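Local coordinates for protein Isomerase/lactonizing enzyme (Agrobacterium fabrum str. C58, PDB 2NQL) that belongs to the mandelate racemase/muconate lactonizing enzyme family of the enolase superfamily and binds a sodium ion in its barrel domain, at residues E68-V73 / H315-A320. Sequence-based numbering, arbitrary orientation.
Sequences ETYGIV and HATVGA. With GOL (glycerol), chain K.
Segment 68-73, on strand 64-70, runs nearly at right angles (96°) to the loop 315-320, and the backbones come nearest at Tyr70 and Gly319, with CA atoms 7.5 Å apart. Glu68 makes the one hydrogen bond between the two segments. Its CG is anti to the backbone N (chi1 -168°) and the chain stays extended, so the carboxylate reaches the loop, OE2 foremost. Ala320 N donates to Glu68 OE2 at 2.7 Å, almost straight (169°), on the syn lone pair. The same OE2 is hydrogen-bonded to Ser52 OG, while Glu68 OE1 takes Phe323 N at the start of helix 322-331. Both oxygens of this buried carboxylate are therefore held. Tyr70 reaches toward the loop, its phenol end crossing Thr317 obliquely. The methyl CG2 of Thr317 comes within 3.4 Å of Tyr70 OH. The hydroxyl Tyr70 OH donates to O2 of a glycerol, 2.6 Å away, which lies at the ring edge. From the other segment, His315 NE2 gives a bent bond to glycerol O1 at 3.0 Å, while His315 ND1 is hydrogen-bonded to Glu289 OE1. Beyond the tyrosine, Ile72 CG2 packs loosely on Val318 CG1 at 4.4 Å. Tyr114 and Arg112 of the second subunit pack on Tyr70 and Ile72, respectively. The contact joins the N-terminal domain to a loop of the barrel domain beside the sodium ion bound by Glu240 and Glu266, which lies about 3 Å from the His315 side chain; this is the interdomain setting of the active-site pocket in the enolase superfamily.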
ATOM      1  N   GLU A  68      -3.902  -0.435 -18.164  1.00 14.23           N
ATOM      2  CA  GLU A  68      -2.453  -0.415 -17.948  1.00 15.91           C
ATOM      3  C   GLU A  68      -2.145   0.144 -16.564  1.00 13.96           C
ATOM      4  O   GLU A  68      -2.889   0.976 -16.045  1.00 15.80           O
ATOM      5  CB  GLU A  68      -1.784   0.450 -19.042  1.00 14.97           C
ATOM      6  CG  GLU A  68      -0.232   0.335 -19.126  1.00 12.60           C
ATOM      7  CD  GLU A  68       0.402   1.379 -20.056  1.00 20.45           C
ATOM      8  OE1 GLU A  68      -0.292   2.336 -20.469  1.00 19.20           O
ATOM      9  OE2 GLU A  68       1.619   1.258 -20.322  1.00 18.44           O
ATOM     10  N   THR A  69      -1.045  -0.312 -15.966  1.00 12.95           N
ATOM     11  CA  THR A  69      -0.563   0.265 -14.724  1.00 15.74           C
ATOM     12  C   THR A  69       0.967   0.157 -14.725  1.00 13.87           C
ATOM     13  O   THR A  69       1.552  -0.306 -15.698  1.00 15.77           O
ATOM     14  CB  THR A  69      -1.190  -0.460 -13.473  1.00 13.69           C
ATOM     15  OG1 THR A  69      -0.815   0.210 -12.273  1.00 15.64           O
ATOM     16  CG2 THR A  69      -0.815  -1.958 -13.416  1.00 16.47           C
ATOM     17  N   TYR A  70       1.576   0.584 -13.632  1.00 11.98           N
ATOM     18  CA  TYR A  70       3.018   0.525 -13.450  1.00 14.86           C
ATOM     19  C   TYR A  70       3.492  -0.903 -13.569  1.00 19.42           C
ATOM     20  O   TYR A  70       2.868  -1.835 -13.059  1.00 16.15           O
ATOM     21  CB  TYR A  70       3.407   1.077 -12.084  1.00 17.06           C
ATOM     22  CG  TYR A  70       3.588   2.579 -12.077  1.00 15.22           C
ATOM     23  CD1 TYR A  70       2.528   3.439 -12.395  1.00 18.20           C
ATOM     24  CD2 TYR A  70       4.830   3.147 -11.764  1.00 19.43           C
ATOM     25  CE1 TYR A  70       2.701   4.833 -12.387  1.00 18.83           C
ATOM     26  CE2 TYR A  70       5.004   4.544 -11.746  1.00 16.73           C
ATOM     27  CZ  TYR A  70       3.934   5.368 -12.064  1.00 20.37           C
ATOM     28  OH  TYR A  70       4.084   6.744 -12.038  1.00 21.29           O
ATOM     29  N   GLY A  71       4.590  -1.063 -14.282  1.00 15.28           N
ATOM     30  CA  GLY A  71       5.268  -2.340 -14.351  1.00 15.59           C
ATOM     31  C   GLY A  71       6.773  -2.215 -14.262  1.00 15.44           C
ATOM     32  O   GLY A  71       7.451  -3.208 -14.465  1.00 15.49           O
ATOM     33  N   ILE A  72       7.294  -1.027 -13.942  1.00 15.78           N
ATOM     34  CA  ILE A  72       8.756  -0.852 -13.846  1.00 17.96           C
ATOM     35  C   ILE A  72       9.450  -1.767 -12.832  1.00 21.23           C
ATOM     36  O   ILE A  72      10.572  -2.250 -13.066  1.00 17.95           O
ATOM     37  CB  ILE A  72       9.207   0.613 -13.627  1.00 19.01           C
ATOM     38  CG1 ILE A  72       8.402   1.305 -12.516  1.00 19.93           C
ATOM     39  CG2 ILE A  72       9.160   1.393 -14.963  1.00 21.27           C
ATOM     40  CD1 ILE A  72       9.133   2.493 -11.924  1.00 23.07           C
ATOM     41  N   VAL A  73       8.767  -2.020 -11.712  1.00 16.64           N
ATOM     42  CA  VAL A  73       9.369  -2.782 -10.619  1.00 16.74           C
ATOM     43  C   VAL A  73       8.458  -3.961 -10.260  1.00 16.94           C
ATOM     44  O   VAL A  73       7.275  -3.762  -9.963  1.00 18.59           O
ATOM     45  CB  VAL A  73       9.632  -1.891  -9.397  1.00 21.20           C
ATOM     46  CG1 VAL A  73      10.299  -2.707  -8.268  1.00 19.64           C
ATOM     47  CG2 VAL A  73      10.538  -0.691  -9.765  1.00 20.62           C
ATOM     48  N   HIS A 315      -0.169  14.108 -13.407  1.00 21.61           N
ATOM     49  CA  HIS A 315       1.158  13.583 -13.652  1.00 19.00           C
ATOM     50  C   HIS A 315       1.169  12.762 -14.948  1.00 17.98           C
ATOM     51  O   HIS A 315       0.115  12.320 -15.455  1.00 19.78           O
ATOM     52  CB  HIS A 315       1.464  12.696 -12.427  1.00 17.99           C
ATOM     53  CG  HIS A 315       2.822  12.056 -12.416  1.00 20.02           C
ATOM     54  ND1 HIS A 315       3.009  10.717 -12.674  1.00 20.96           N
ATOM     55  CD2 HIS A 315       4.041  12.551 -12.108  1.00 29.68           C
ATOM     56  CE1 HIS A 315       4.289  10.418 -12.541  1.00 19.45           C
ATOM     57  NE2 HIS A 315       4.936  11.512 -12.188  1.00 25.49           N
ATOM     58  N   ALA A 316       2.373  12.553 -15.473  1.00 17.39           N
ATOM     59  CA  ALA A 316       2.605  11.629 -16.581  1.00 19.91           C
ATOM     60  C   ALA A 316       3.942  10.921 -16.388  1.00 17.77           C
ATOM     61  O   ALA A 316       4.852  11.433 -15.696  1.00 21.61           O
ATOM     62  CB  ALA A 316       2.581  12.390 -17.939  1.00 19.84           C
ATOM     63  N   THR A 317       4.071   9.756 -17.005  1.00 19.47           N
ATOM     64  CA  THR A 317       5.165   8.863 -16.708  1.00 19.57           C
ATOM     65  C   THR A 317       5.436   7.861 -17.828  1.00 20.53           C
ATOM     66  O   THR A 317       4.736   7.838 -18.837  1.00 21.38           O
ATOM     67  CB  THR A 317       4.934   8.146 -15.344  1.00 22.71           C
ATOM     68  OG1 THR A 317       6.152   7.509 -14.948  1.00 27.62           O
ATOM     69  CG2 THR A 317       3.833   7.120 -15.432  1.00 18.29           C
ATOM     70  N   VAL A 318       6.470   7.041 -17.641  1.00 20.58           N
ATOM     71  CA  VAL A 318       6.781   5.913 -18.503  1.00 21.31           C
ATOM     72  C   VAL A 318       5.561   4.995 -18.610  1.00 19.58           C
ATOM     73  O   VAL A 318       4.991   4.575 -17.608  1.00 23.66           O
ATOM     74  CB  VAL A 318       7.986   5.127 -17.905  1.00 23.01           C
ATOM     75  CG1 VAL A 318       8.125   3.731 -18.512  1.00 28.15           C
ATOM     76  CG2 VAL A 318       9.286   5.956 -18.069  1.00 22.46           C
ATOM     77  N   GLY A 319       5.170   4.705 -19.838  1.00 21.22           N
ATOM     78  CA  GLY A 319       4.064   3.800 -20.092  1.00 23.02           C
ATOM     79  C   GLY A 319       3.832   3.742 -21.585  1.00 22.25           C
ATOM     80  O   GLY A 319       4.492   4.465 -22.343  1.00 21.24           O
ATOM     81  N   ALA A 320       2.923   2.867 -22.009  1.00 18.70           N
ATOM     82  CA  ALA A 320       2.692   2.613 -23.443  1.00 22.03           C
ATOM     83  C   ALA A 320       1.761   3.667 -24.054  1.00 26.22           C
ATOM     84  O   ALA A 320       1.751   3.872 -25.274  1.00 30.42           O
ATOM     85  CB  ALA A 320       2.109   1.221 -23.643  1.00 22.68           C
TER
HETATM   86  C1  GOL K1107       7.650   9.393 -12.021  1.00 61.55           C
HETATM   87  O1  GOL K1107       7.448  10.383 -11.038  1.00 54.11           O
HETATM   88  C2  GOL K1107       7.744   8.026 -11.366  1.00 38.37           C
HETATM   89  O2  GOL K1107       6.467   7.493 -11.293  1.00 31.09           O
HETATM   90  C3  GOL K1107       8.462   7.109 -12.307  1.00 60.41           C
HETATM   91  O3  GOL K1107       8.783   5.922 -11.615  1.00 27.47           O